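Local atomic coordinates of N-acetylglucosaminidase (Paenibacillus barengoltzii, PDB entry 6INX), a protein that hydrolyses glycosidic bonds of N-acetylglucosamine-containing glycans as a family 18 glycoside hydrolase, probably acting as an endo-beta-N-acetylglucosaminidase. Residues N246-R249 with G250-Q253; S299-D302 with E303-R307. All coordinates share one frame; numbering follows the deposited sequence.

Contact 1: N246-R249 with G250-Q253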
loop_
_atom_site.group_PDB
_atom_site.type_symbol
_atom_site.label_atom_id
_atom_site.label_comp_id
_atom_site.label_asym_id
_atom_site.label_seq_id
_atom_site.Cartn_x
_atom_site.Cartn_y
_atom_site.Cartn_z
ATOM N N ASN A 246 -0.997 -22.233 -6.417
ATOM C CA ASN A 246 -2.329 -22.789 -6.198
ATOM C C ASN A 246 -2.562 -22.981 -4.697
ATOM O O ASN A 246 -2.604 -24.091 -4.163
ATOM C CB ASN A 246 -2.483 -24.089 -6.976
ATOM C CG ASN A 246 -3.910 -24.599 -6.995
ATOM O OD1 ASN A 246 -4.837 -23.943 -6.528
ATOM N ND2 ASN A 246 -4.088 -25.802 -7.533
ATOM N N VAL A 247 -2.704 -21.852 -4.009
ATOM C CA VAL A 247 -2.898 -21.800 -2.566
ATOM C C VAL A 247 -3.984 -20.768 -2.292
ATOM O O VAL A 247 -4.001 -19.701 -2.914
ATOM C CB VAL A 247 -1.586 -21.389 -1.862
ATOM C CG1 VAL A 247 -1.809 -21.245 -0.358
ATOM C CG2 VAL A 247 -0.468 -22.381 -2.164
ATOM N N ASN A 248 -4.906 -21.079 -1.380
ATOM C CA ASN A 248 -5.943 -20.124 -0.977
ATOM C C ASN A 248 -6.777 -19.640 -2.163
ATOM O O ASN A 248 -7.226 -18.490 -2.190
ATOM C CB ASN A 248 -5.351 -18.927 -0.214
ATOM C CG ASN A 248 -6.392 -18.143 0.569
ATOM O OD1 ASN A 248 -7.298 -18.716 1.176
ATOM N ND2 ASN A 248 -6.265 -16.815 0.553
ATOM N N ARG A 249 -6.983 -20.515 -3.158
ATOM C CA ARG A 249 -7.761 -20.184 -4.357
ATOM C C ARG A 249 -7.166 -18.999 -5.110
ATOM O O ARG A 249 -7.888 -18.251 -5.773
ATOM C CB ARG A 249 -9.248 -19.955 -4.056
ATOM C CG ARG A 249 -9.938 -21.131 -3.375
ATOM C CD ARG A 249 -11.283 -20.710 -2.822
ATOM N NE ARG A 249 -11.699 -21.590 -1.737
ATOM C CZ ARG A 249 -11.354 -21.415 -0.466
ATOM N NH1 ARG A 249 -10.599 -20.381 -0.119
ATOM N NH2 ARG A 249 -11.770 -22.270 0.459
ATOM N N GLY A 250 -5.849 -18.839 -5.023
ATOM C CA GLY A 250 -5.148 -17.775 -5.723
ATOM C C GLY A 250 -5.159 -16.424 -5.033
ATOM O O GLY A 250 -4.510 -15.498 -5.535
ATOM N N LEU A 251 -5.880 -16.273 -3.922
ATOM C CA LEU A 251 -6.101 -14.981 -3.285
ATOM C C LEU A 251 -4.970 -14.678 -2.307
ATOM O O LEU A 251 -4.615 -15.517 -1.472
ATOM C CB LEU A 251 -7.449 -14.996 -2.562
ATOM C CG LEU A 251 -7.913 -13.696 -1.910
ATOM C CD1 LEU A 251 -8.162 -12.625 -2.954
ATOM C CD2 LEU A 251 -9.183 -13.929 -1.110
ATOM N N TYR A 252 -4.379 -13.492 -2.446
ATOM C CA TYR A 252 -3.278 -13.039 -1.585
ATOM C C TYR A 252 -2.025 -13.888 -1.786
ATOM O O TYR A 252 -1.319 -14.233 -0.837
ATOM C CB TYR A 252 -3.678 -12.891 -0.105
ATOM C CG TYR A 252 -4.971 -12.134 0.052
ATOM C CD1 TYR A 252 -5.249 -11.040 -0.758
ATOM C CD2 TYR A 252 -5.931 -12.531 0.962
ATOM C CE1 TYR A 252 -6.430 -10.351 -0.646
ATOM C CE2 TYR A 252 -7.126 -11.841 1.077
ATOM C CZ TYR A 252 -7.365 -10.757 0.258
ATOM O OH TYR A 252 -8.552 -10.059 0.339
ATOM N N GLN A 253 -1.757 -14.226 -3.046
ATOM C CA GLN A 253 -0.590 -14.978 -3.470
ATOM C C GLN A 253 0.316 -14.087 -4.305
ATOM O O GLN A 253 -0.123 -13.105 -4.914
ATOM C CB GLN A 253 -1.006 -16.181 -4.321
ATOM C CG GLN A 253 -1.955 -17.139 -3.621
ATOM C CD GLN A 253 -1.390 -17.658 -2.324
ATOM O OE1 GLN A 253 -0.283 -18.199 -2.287
ATOM N NE2 GLN A 253 -2.135 -17.473 -1.239
#
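Asn248 and Gln253 meet at one backbone atom, the carbonyl oxygen of Leu251, and that is where this loop is tightest. Asn248 ND2 gives it a hydrogen bond of 2.9 Å to Leu251 O; from the other face of the same carbonyl plane, Gln253 NE2 donates to Leu251 O at 3.2 Å. The two side-chain amides thus grip one acceptor between them. Asn248 gets there with CG anti to the backbone N (chi1 -163°). Gln253 bends back at chi2 (-57°), which brings its amide up against Val247: OE1 of Gln253 lies 3.5 Å from Val247 CB, the two side chains crossing at about a right angle. The backbone itself coils here. Gly250 N donates a hydrogen bond to Val247 O at 2.9 Å, and Leu251 N one to Asn248 O at 3.1 Å. Asn248, Arg249 and Gly250 all have positive phi; at Gly250 a CB would run into Arg249 O.

The inner side also includes Leu251 and Tyr252, both buried: Leu251 CG sits 3.5 Å above the centre of the Tyr252 ring, and Tyr252 reaches Glu117 of the second subunit. Asn248 and Val247, though exposed as residues, turn ND2 and CB inward to Leu251 O and Gln253. The loose side is that of solvent-exposed Arg249: its extended chain leads away from 250-253, and the side chain touches Tyr281 and Tyr290. Two overlapping beta turns of left-handed conformation, close to type III' and then type I', tied off by side-chain amides, make up this irregular loop between strands 237-241 and 260-264 of the five-stranded antiparallel sheet.

Contact 2: S299-D302 with E303-R307; sequences SYDD and EMSIR
Asp301 takes the hydroxyl of Ser305 on its OD1, a short hydrogen bond of 2.7 Å from Ser305 OG that comes in from above the carboxylate plane. Its other oxygen, OD2, turns to Lys309 and the backbone N of Ala235, so this buried carboxylate is held at both ends. With its proton committed to Asp301, Ser305 OG accepts from the backbone in turn: Asp302 N reaches Ser305 OG at 2.9 Å. The hydroxyl can do both because it stands between its own backbone N and carbonyl carbon (chi1 59°), facing back over the start of the helix.

At Asp302 the exchange is returned. Ser305 N donates to Asp302 OD1 at 2.9 Å with an N-H...O angle of 166°, meeting the oxygen nearly head-on, while OD2 forms a salt bridge with Arg280. The negative charge sits where the helix dipole would favour it, although the carboxylate of Glu303, paired with Arg333, is also nearby. A leucine in place of Asp302 would probably leave Ser305 N without its acceptor and the charge of Arg280 without its mate at this helix end. Asp302 O then begins the regular helical pattern, accepting from Ile306 N at 3.0 Å. Ile306 CG1 lies against that same carbonyl, 3.2 Å from Asp302 O, and the isoleucine goes on to pack against Leu334 and Leu338 of helix 333-341.

The reciprocal pair, Asp302 as N-cap and Ser305 three residues on, is a capping box, opening helix 303-316 just after strand 297-299.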
loop_
_atom_site.group_PDB
_atom_site.type_symbol
_atom_site.label_atom_id
_atom_site.label_comp_id
_atom_site.label_asym_id
_atom_site.label_seq_id
_atom_site.Cartn_x
_atom_site.Cartn_y
_atom_site.Cartn_z
ATOM N N SER A 299 -9.741 -10.718 -10.848
ATOM C CA SER A 299 -10.621 -9.957 -9.971
ATOM C C SER A 299 -11.555 -9.107 -10.825
ATOM O O SER A 299 -11.112 -8.476 -11.783
ATOM C CB SER A 299 -9.779 -9.007 -9.111
ATOM O OG SER A 299 -10.599 -8.041 -8.501
ATOM N N TYR A 300 -12.837 -9.040 -10.456
ATOM C CA TYR A 300 -13.795 -8.307 -11.284
ATOM C C TYR A 300 -14.999 -7.898 -10.443
ATOM O O TYR A 300 -15.099 -8.249 -9.272
ATOM C CB TYR A 300 -14.189 -9.137 -12.521
ATOM C CG TYR A 300 -15.031 -10.366 -12.248
ATOM C CD1 TYR A 300 -14.519 -11.442 -11.539
ATOM C CD2 TYR A 300 -16.334 -10.459 -12.727
ATOM C CE1 TYR A 300 -15.281 -12.576 -11.296
ATOM C CE2 TYR A 300 -17.109 -11.601 -12.492
ATOM C CZ TYR A 300 -16.571 -12.651 -11.780
ATOM O OH TYR A 300 -17.331 -13.785 -11.541
ATOM N N ASP A 301 -15.903 -7.130 -11.068
ATOM C CA ASP A 301 -17.213 -6.772 -10.530
ATOM C C ASP A 301 -18.277 -7.548 -11.302
ATOM O O ASP A 301 -18.147 -7.764 -12.516
ATOM C CB ASP A 301 -17.500 -5.274 -10.781
ATOM C CG ASP A 301 -17.507 -4.420 -9.504
ATOM O OD1 ASP A 301 -17.603 -4.955 -8.378
ATOM O OD2 ASP A 301 -17.421 -3.172 -9.642
ATOM N N ASP A 302 -19.327 -7.977 -10.602
ATOM C CA ASP A 302 -20.454 -8.582 -11.309
ATOM C C ASP A 302 -21.773 -8.017 -10.798
ATOM O O ASP A 302 -21.774 -7.048 -10.038
ATOM C CB ASP A 302 -20.394 -10.120 -11.256
ATOM C CG ASP A 302 -20.593 -10.692 -9.857
ATOM O OD1 ASP A 302 -20.842 -9.939 -8.899
ATOM O OD2 ASP A 302 -20.509 -11.928 -9.713
ATOM N N GLU A 303 -22.907 -8.604 -11.201
ATOM C CA GLU A 303 -24.184 -8.089 -10.714
ATOM C C GLU A 303 -24.301 -8.217 -9.197
ATOM O O GLU A 303 -24.946 -7.381 -8.551
ATOM C CB GLU A 303 -25.349 -8.807 -11.406
ATOM C CG GLU A 303 -25.336 -8.697 -12.927
ATOM C CD GLU A 303 -24.641 -9.868 -13.606
ATOM O OE1 GLU A 303 -23.546 -10.285 -13.158
ATOM O OE2 GLU A 303 -25.200 -10.388 -14.589
ATOM N N MET A 304 -23.667 -9.235 -8.615
ATOM C CA MET A 304 -23.742 -9.463 -7.172
ATOM C C MET A 304 -22.979 -8.383 -6.401
ATOM O O MET A 304 -23.511 -7.775 -5.464
ATOM C CB MET A 304 -23.192 -10.859 -6.865
ATOM C CG MET A 304 -23.464 -11.423 -5.481
ATOM S SD MET A 304 -22.918 -13.153 -5.368
ATOM C CE MET A 304 -24.169 -13.984 -6.346
ATOM N N SER A 305 -21.735 -8.115 -6.791
ATOM C CA SER A 305 -20.980 -7.071 -6.104
ATOM C C SER A 305 -21.573 -5.688 -6.365
ATOM O O SER A 305 -21.585 -4.836 -5.471
ATOM C CB SER A 305 -19.503 -7.132 -6.503
ATOM O OG SER A 305 -19.319 -6.971 -7.901
ATOM N N ILE A 306 -22.099 -5.460 -7.571
ATOM C CA ILE A 306 -22.748 -4.188 -7.859
ATOM C C ILE A 306 -23.971 -3.978 -6.961
ATOM O O ILE A 306 -24.173 -2.884 -6.423
ATOM C CB ILE A 306 -23.069 -4.071 -9.360
ATOM C CG1 ILE A 306 -21.781 -3.820 -10.152
ATOM C CG2 ILE A 306 -24.090 -2.968 -9.620
ATOM C CD1 ILE A 306 -21.984 -3.899 -11.667
ATOM N N ARG A 307 -24.795 -5.023 -6.752
ATOM C CA ARG A 307 -25.929 -4.844 -5.836
ATOM C C ARG A 307 -25.448 -4.466 -4.447
ATOM O O ARG A 307 -26.026 -3.589 -3.800
ATOM C CB ARG A 307 -26.845 -6.083 -5.768
ATOM C CG ARG A 307 -27.936 -6.106 -4.640
ATOM C CD ARG A 307 -28.924 -5.004 -4.954
ATOM N NE ARG A 307 -30.046 -4.875 -4.048
ATOM C CZ ARG A 307 -31.308 -5.202 -4.344
ATOM N NH1 ARG A 307 -31.640 -5.694 -5.547
ATOM N NH2 ARG A 307 -32.270 -4.997 -3.423
#

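Contact 1 and contact 2 belong to the same excursion from the family 18 TIM barrel, made between barrel strands 230-235 and 320-324. The five-stranded antiparallel sheet inserted there is consistent with the alpha+beta insertion domain found in many relatives. The turns of 246-253 lie far out on it, while the capping box of 299-307 lies where the chain returns to the barrel through helix 303-316: the centre of contact 1 is about 28 Å, that of contact 2 about 16 Å, from the centre of the chain. The contact centres are about 20 Å apart and their nearest atoms about 7 Å, without touching. Strand 279-283 borders both: Arg249 and Leu251 touch it in contact 1, Asp302 and Met304 in contact 2.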